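PDB 6G44: putative major capsid protein from Cafeteriavirus-dependent mavirus, which probably builds the virophage capsid shell, its double jelly-roll subunits associating as trimers. Local coordinates for residues G55-T69 with F222-F236. Residues are numbered along the deposited sequence; the frame is centred on the assembly and turned at random. Where two conformers were deposited one is given.
Sequences GIGQITFNQPLGNLT and FRNLNTFKVILDGQF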
# COMPACT_ATOMS: atom_id res chain seq x y z
N GLY C 55 5.47 36.77 -1.85
CA GLY C 55 5.62 35.62 -2.75
C GLY C 55 5.36 35.82 -4.22
O GLY C 55 5.48 34.86 -5.03
N ILE C 56 5.04 37.06 -4.65
CA ILE C 56 4.74 37.33 -6.06
C ILE C 56 5.80 38.15 -6.79
O ILE C 56 5.94 39.36 -6.55
CB ILE C 56 3.37 38.03 -6.27
CG1 ILE C 56 2.22 37.20 -5.68
CG2 ILE C 56 3.12 38.24 -7.76
CD1 ILE C 56 0.91 37.94 -5.64
N GLY C 57 6.50 37.50 -7.70
CA GLY C 57 7.47 38.15 -8.58
C GLY C 57 8.58 37.24 -9.01
O GLY C 57 8.67 36.10 -8.54
N GLN C 58 9.43 37.74 -9.89
CA GLN C 58 10.55 36.93 -10.37
C GLN C 58 11.55 36.65 -9.24
O GLN C 58 11.88 37.53 -8.45
CB GLN C 58 11.24 37.60 -11.54
CG GLN C 58 12.21 36.67 -12.29
CD GLN C 58 13.00 37.38 -13.35
OE1 GLN C 58 13.89 38.14 -13.03
NE2 GLN C 58 12.70 37.11 -14.62
N ILE C 59 12.01 35.39 -9.16
CA ILE C 59 12.99 34.95 -8.18
C ILE C 59 14.09 34.24 -8.94
O ILE C 59 13.79 33.40 -9.77
CB ILE C 59 12.35 33.98 -7.16
CG1 ILE C 59 11.24 34.68 -6.36
CG2 ILE C 59 13.42 33.38 -6.24
CD1 ILE C 59 10.18 33.72 -5.82
N THR C 60 15.35 34.62 -8.72
CA THR C 60 16.47 34.06 -9.43
C THR C 60 17.51 33.51 -8.48
O THR C 60 17.97 34.19 -7.54
CB THR C 60 17.13 35.12 -10.34
OG1 THR C 60 16.20 35.49 -11.35
CG2 THR C 60 18.39 34.55 -11.00
N PHE C 61 17.89 32.26 -8.74
CA PHE C 61 19.06 31.65 -8.11
C PHE C 61 20.18 31.63 -9.14
O PHE C 61 19.98 31.26 -10.30
CB PHE C 61 18.76 30.22 -7.62
CG PHE C 61 17.64 30.17 -6.63
CD1 PHE C 61 17.85 30.41 -5.29
CD2 PHE C 61 16.34 29.93 -7.07
CE1 PHE C 61 16.81 30.41 -4.40
CE2 PHE C 61 15.30 29.93 -6.18
CZ PHE C 61 15.53 30.17 -4.84
N ASN C 62 21.38 32.06 -8.71
CA ASN C 62 22.53 32.10 -9.62
C ASN C 62 23.70 31.64 -8.79
O ASN C 62 24.22 32.36 -7.96
CB ASN C 62 22.73 33.53 -10.16
CG ASN C 62 23.88 33.63 -11.15
OD1 ASN C 62 24.82 32.86 -11.10
ND2 ASN C 62 23.79 34.60 -12.06
N GLN C 63 24.07 30.38 -8.99
CA GLN C 63 25.08 29.76 -8.14
C GLN C 63 25.84 28.68 -8.91
O GLN C 63 25.45 27.51 -8.94
CB GLN C 63 24.47 29.19 -6.86
CG GLN C 63 25.51 28.59 -5.92
CD GLN C 63 26.52 29.65 -5.52
OE1 GLN C 63 26.19 30.54 -4.73
NE2 GLN C 63 27.74 29.56 -6.04
N PRO C 64 26.97 29.05 -9.53
CA PRO C 64 27.84 28.02 -10.07
C PRO C 64 28.20 26.96 -9.01
O PRO C 64 28.46 27.31 -7.85
CB PRO C 64 29.08 28.83 -10.50
CG PRO C 64 28.53 30.19 -10.80
CD PRO C 64 27.55 30.42 -9.71
N LEU C 65 28.24 25.69 -9.44
CA LEU C 65 28.55 24.58 -8.55
C LEU C 65 29.50 23.65 -9.26
O LEU C 65 29.27 23.22 -10.37
CB LEU C 65 27.27 23.83 -8.14
CG LEU C 65 26.30 24.55 -7.21
CD1 LEU C 65 25.02 23.71 -7.08
CD2 LEU C 65 26.88 24.88 -5.87
N GLY C 66 30.58 23.34 -8.57
CA GLY C 66 31.58 22.47 -9.11
C GLY C 66 31.24 21.00 -8.93
O GLY C 66 30.34 20.64 -8.15
N ASN C 67 31.93 20.17 -9.70
CA ASN C 67 31.87 18.72 -9.51
C ASN C 67 30.40 18.24 -9.66
O ASN C 67 29.73 18.66 -10.59
CB ASN C 67 32.58 18.33 -8.21
CG ASN C 67 34.04 18.69 -8.25
OD1 ASN C 67 34.46 19.75 -7.71
ND2 ASN C 67 34.80 17.90 -8.96
N LEU C 68 29.89 17.37 -8.77
CA LEU C 68 28.56 16.79 -8.97
C LEU C 68 27.49 17.51 -8.18
O LEU C 68 27.69 17.85 -7.02
CB LEU C 68 28.55 15.32 -8.61
CG LEU C 68 29.52 14.45 -9.42
CD1 LEU C 68 29.38 12.97 -9.03
CD2 LEU C 68 29.39 14.63 -10.92
N THR C 69 26.33 17.69 -8.81
CA THR C 69 25.18 18.33 -8.19
C THR C 69 23.97 17.40 -8.29
O THR C 69 23.75 16.77 -9.31
CB THR C 69 24.90 19.69 -8.89
OG1 THR C 69 26.02 20.56 -8.60
CG2 THR C 69 23.61 20.36 -8.40
N PHE C 222 23.98 15.92 -11.97
CA PHE C 222 24.56 16.83 -12.97
C PHE C 222 26.05 17.07 -12.69
O PHE C 222 26.48 16.94 -11.56
CB PHE C 222 23.77 18.13 -12.99
CG PHE C 222 22.37 17.94 -13.52
CD1 PHE C 222 22.18 17.71 -14.87
CD2 PHE C 222 21.28 17.98 -12.66
CE1 PHE C 222 20.92 17.50 -15.37
CE2 PHE C 222 20.00 17.76 -13.18
CZ PHE C 222 19.84 17.53 -14.52
N ARG C 223 26.79 17.41 -13.73
CA ARG C 223 28.25 17.52 -13.71
C ARG C 223 28.69 18.95 -14.09
O ARG C 223 28.32 19.45 -15.15
CB ARG C 223 28.85 16.48 -14.71
CG ARG C 223 30.38 16.53 -14.90
CD ARG C 223 30.90 15.67 -16.02
NE ARG C 223 30.18 15.84 -17.30
CZ ARG C 223 30.31 15.02 -18.33
NH1 ARG C 223 31.18 14.02 -18.29
NH2 ARG C 223 29.57 15.20 -19.41
N ASN C 224 29.51 19.56 -13.24
CA ASN C 224 30.30 20.75 -13.59
C ASN C 224 29.42 21.90 -14.08
O ASN C 224 29.63 22.44 -15.15
CB ASN C 224 31.38 20.39 -14.65
CG ASN C 224 32.39 19.39 -14.14
OD1 ASN C 224 32.59 19.23 -12.92
ND2 ASN C 224 33.06 18.71 -15.09
N LEU C 225 28.45 22.26 -13.25
CA LEU C 225 27.54 23.37 -13.54
C LEU C 225 28.19 24.72 -13.25
O LEU C 225 27.93 25.41 -12.28
CB LEU C 225 26.22 23.19 -12.79
CG LEU C 225 25.47 21.90 -13.08
CD1 LEU C 225 24.16 21.92 -12.27
CD2 LEU C 225 25.16 21.67 -14.55
N ASN C 226 29.07 25.09 -14.17
CA ASN C 226 29.85 26.30 -14.06
C ASN C 226 29.01 27.57 -14.28
O ASN C 226 29.31 28.61 -13.72
CB ASN C 226 31.00 26.15 -15.07
CG ASN C 226 32.09 27.15 -14.89
OD1 ASN C 226 32.54 27.42 -13.78
ND2 ASN C 226 32.48 27.72 -15.99
N THR C 227 27.95 27.48 -15.08
CA THR C 227 26.83 28.41 -15.03
C THR C 227 25.62 27.61 -14.55
O THR C 227 25.33 26.55 -15.12
CB THR C 227 26.52 29.02 -16.40
OG1 THR C 227 27.70 29.68 -16.88
CG2 THR C 227 25.40 30.02 -16.33
N PHE C 228 24.95 28.11 -13.52
CA PHE C 228 23.74 27.44 -13.01
C PHE C 228 22.78 28.50 -12.52
O PHE C 228 23.01 29.13 -11.50
CB PHE C 228 24.12 26.44 -11.92
CG PHE C 228 22.95 25.62 -11.37
CD1 PHE C 228 21.92 25.16 -12.21
CD2 PHE C 228 22.92 25.28 -10.03
CE1 PHE C 228 20.87 24.41 -11.69
CE2 PHE C 228 21.87 24.51 -9.51
CZ PHE C 228 20.86 24.08 -10.35
N LYS C 229 21.73 28.74 -13.29
CA LYS C 229 20.71 29.71 -12.89
C LYS C 229 19.36 29.03 -12.91
O LYS C 229 19.08 28.24 -13.80
CB LYS C 229 20.67 30.94 -13.81
CG LYS C 229 22.02 31.59 -14.01
CD LYS C 229 21.92 32.80 -14.95
CE LYS C 229 23.28 33.17 -15.49
NZ LYS C 229 23.18 34.40 -16.30
N VAL C 230 18.54 29.38 -11.93
CA VAL C 230 17.15 28.88 -11.85
C VAL C 230 16.31 30.14 -11.68
O VAL C 230 16.39 30.79 -10.64
CB VAL C 230 16.96 27.88 -10.72
CG1 VAL C 230 15.49 27.49 -10.55
CG2 VAL C 230 17.81 26.63 -10.97
N ILE C 231 15.51 30.43 -12.70
CA ILE C 231 14.72 31.66 -12.75
C ILE C 231 13.24 31.29 -12.69
O ILE C 231 12.75 30.57 -13.58
CB ILE C 231 15.04 32.46 -14.02
CG1 ILE C 231 16.53 32.76 -14.12
CG2 ILE C 231 14.25 33.77 -14.07
CD1 ILE C 231 17.02 32.93 -15.54
N LEU C 232 12.56 31.78 -11.66
CA LEU C 232 11.15 31.40 -11.41
C LEU C 232 10.23 32.60 -11.57
O LEU C 232 10.52 33.69 -11.06
CB LEU C 232 10.99 30.87 -10.00
CG LEU C 232 11.96 29.78 -9.56
CD1 LEU C 232 11.75 29.45 -8.09
CD2 LEU C 232 11.80 28.55 -10.43
N ASP C 233 9.09 32.38 -12.23
CA ASP C 233 7.97 33.33 -12.16
C ASP C 233 7.25 33.00 -10.85
O ASP C 233 6.43 32.06 -10.81
CB ASP C 233 7.06 33.18 -13.37
CG ASP C 233 5.76 33.98 -13.28
OD1 ASP C 233 5.62 34.85 -12.44
OD2 ASP C 233 4.90 33.66 -14.14
N GLY C 234 7.60 33.67 -9.77
CA GLY C 234 7.06 33.38 -8.45
C GLY C 234 5.61 33.81 -8.30
O GLY C 234 5.30 35.00 -8.43
N GLN C 235 4.71 32.86 -8.10
CA GLN C 235 3.30 33.13 -7.85
C GLN C 235 2.86 32.39 -6.59
O GLN C 235 1.85 31.66 -6.62
CB GLN C 235 2.43 32.77 -9.06
CG GLN C 235 2.73 33.56 -10.31
CD GLN C 235 2.33 35.02 -10.18
OE1 GLN C 235 1.40 35.37 -9.44
NE2 GLN C 235 3.08 35.88 -10.87
N PHE C 236 3.60 32.59 -5.52
CA PHE C 236 3.39 31.95 -4.18
C PHE C 236 2.34 32.77 -3.44
O PHE C 236 2.61 33.42 -2.42
CB PHE C 236 4.68 31.85 -3.41
CG PHE C 236 5.72 31.03 -4.10
CD1 PHE C 236 6.63 31.57 -5.00
CD2 PHE C 236 5.78 29.65 -3.86
CE1 PHE C 236 7.58 30.81 -5.62
CE2 PHE C 236 6.74 28.89 -4.50
CZ PHE C 236 7.64 29.44 -5.36
O HOH W 1 25.66 30.81 -12.77
O HOH W 2 27.93 20.77 -10.61
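Phe222 and Thr69 exchange two backbone hydrogen bonds, starting an antiparallel ladder. Asn224 N then donates to Asn67 O at 2.8 Å. The corner at Asn67 and the inverse gamma turn centred on Leu225 interrupt the pairing. Here a water accepts from Leu225 N and lies 2.8 Å from Asn67 O. Leu225 O still takes the N-H of Leu65, and Leu225 CD1 lies over the Phe228 ring, 3.9 Å above its plane. Leu65 CD1 touches the same ring, 3.9 Å from Phe228 CD2. A second water bridges Phe228 N and Asn62 OD1, while Phe228 O receives Gln63 N nearly along the C=O axis.

From Lys229 to Leu232 the ladder is regular, with 172° between the N-to-C directions of strands 58-62 and 228-235. Lys229 lies extended beside Asn62, its CE 3.8 Å from Asn62 ND2. Val230 O receives an almost straight bond from Phe61 N (2.8 Å, 177°). A chi1 of -57° turns Ile231 CG2 away from its own N, toward Thr60 OG1 (3.8 Å) and Gln58 NE2. Leu232 and Ile59 exchange two backbone bonds, and Leu232 CD1 reaches the edge of the Phe61 ring. The ladder loosens at Gly234: its O receives Gly57 N, but the return bond is weak. Gln235 NE2 bonds Asp233 OD1, and Ile56 CG2 packs on the Gln235 amide. Phe236 N reaches Gly55 O from above the carbonyl plane, and the Phe236 ring touches Ile59 CD1.

In this jelly-roll sheet, strand 222-235 runs between 58-66 and 110-114. Strand 258-273 places Met268 against Phe228 and Phe264 against Phe236. Leu68 packs on Trp23 of the second subunit.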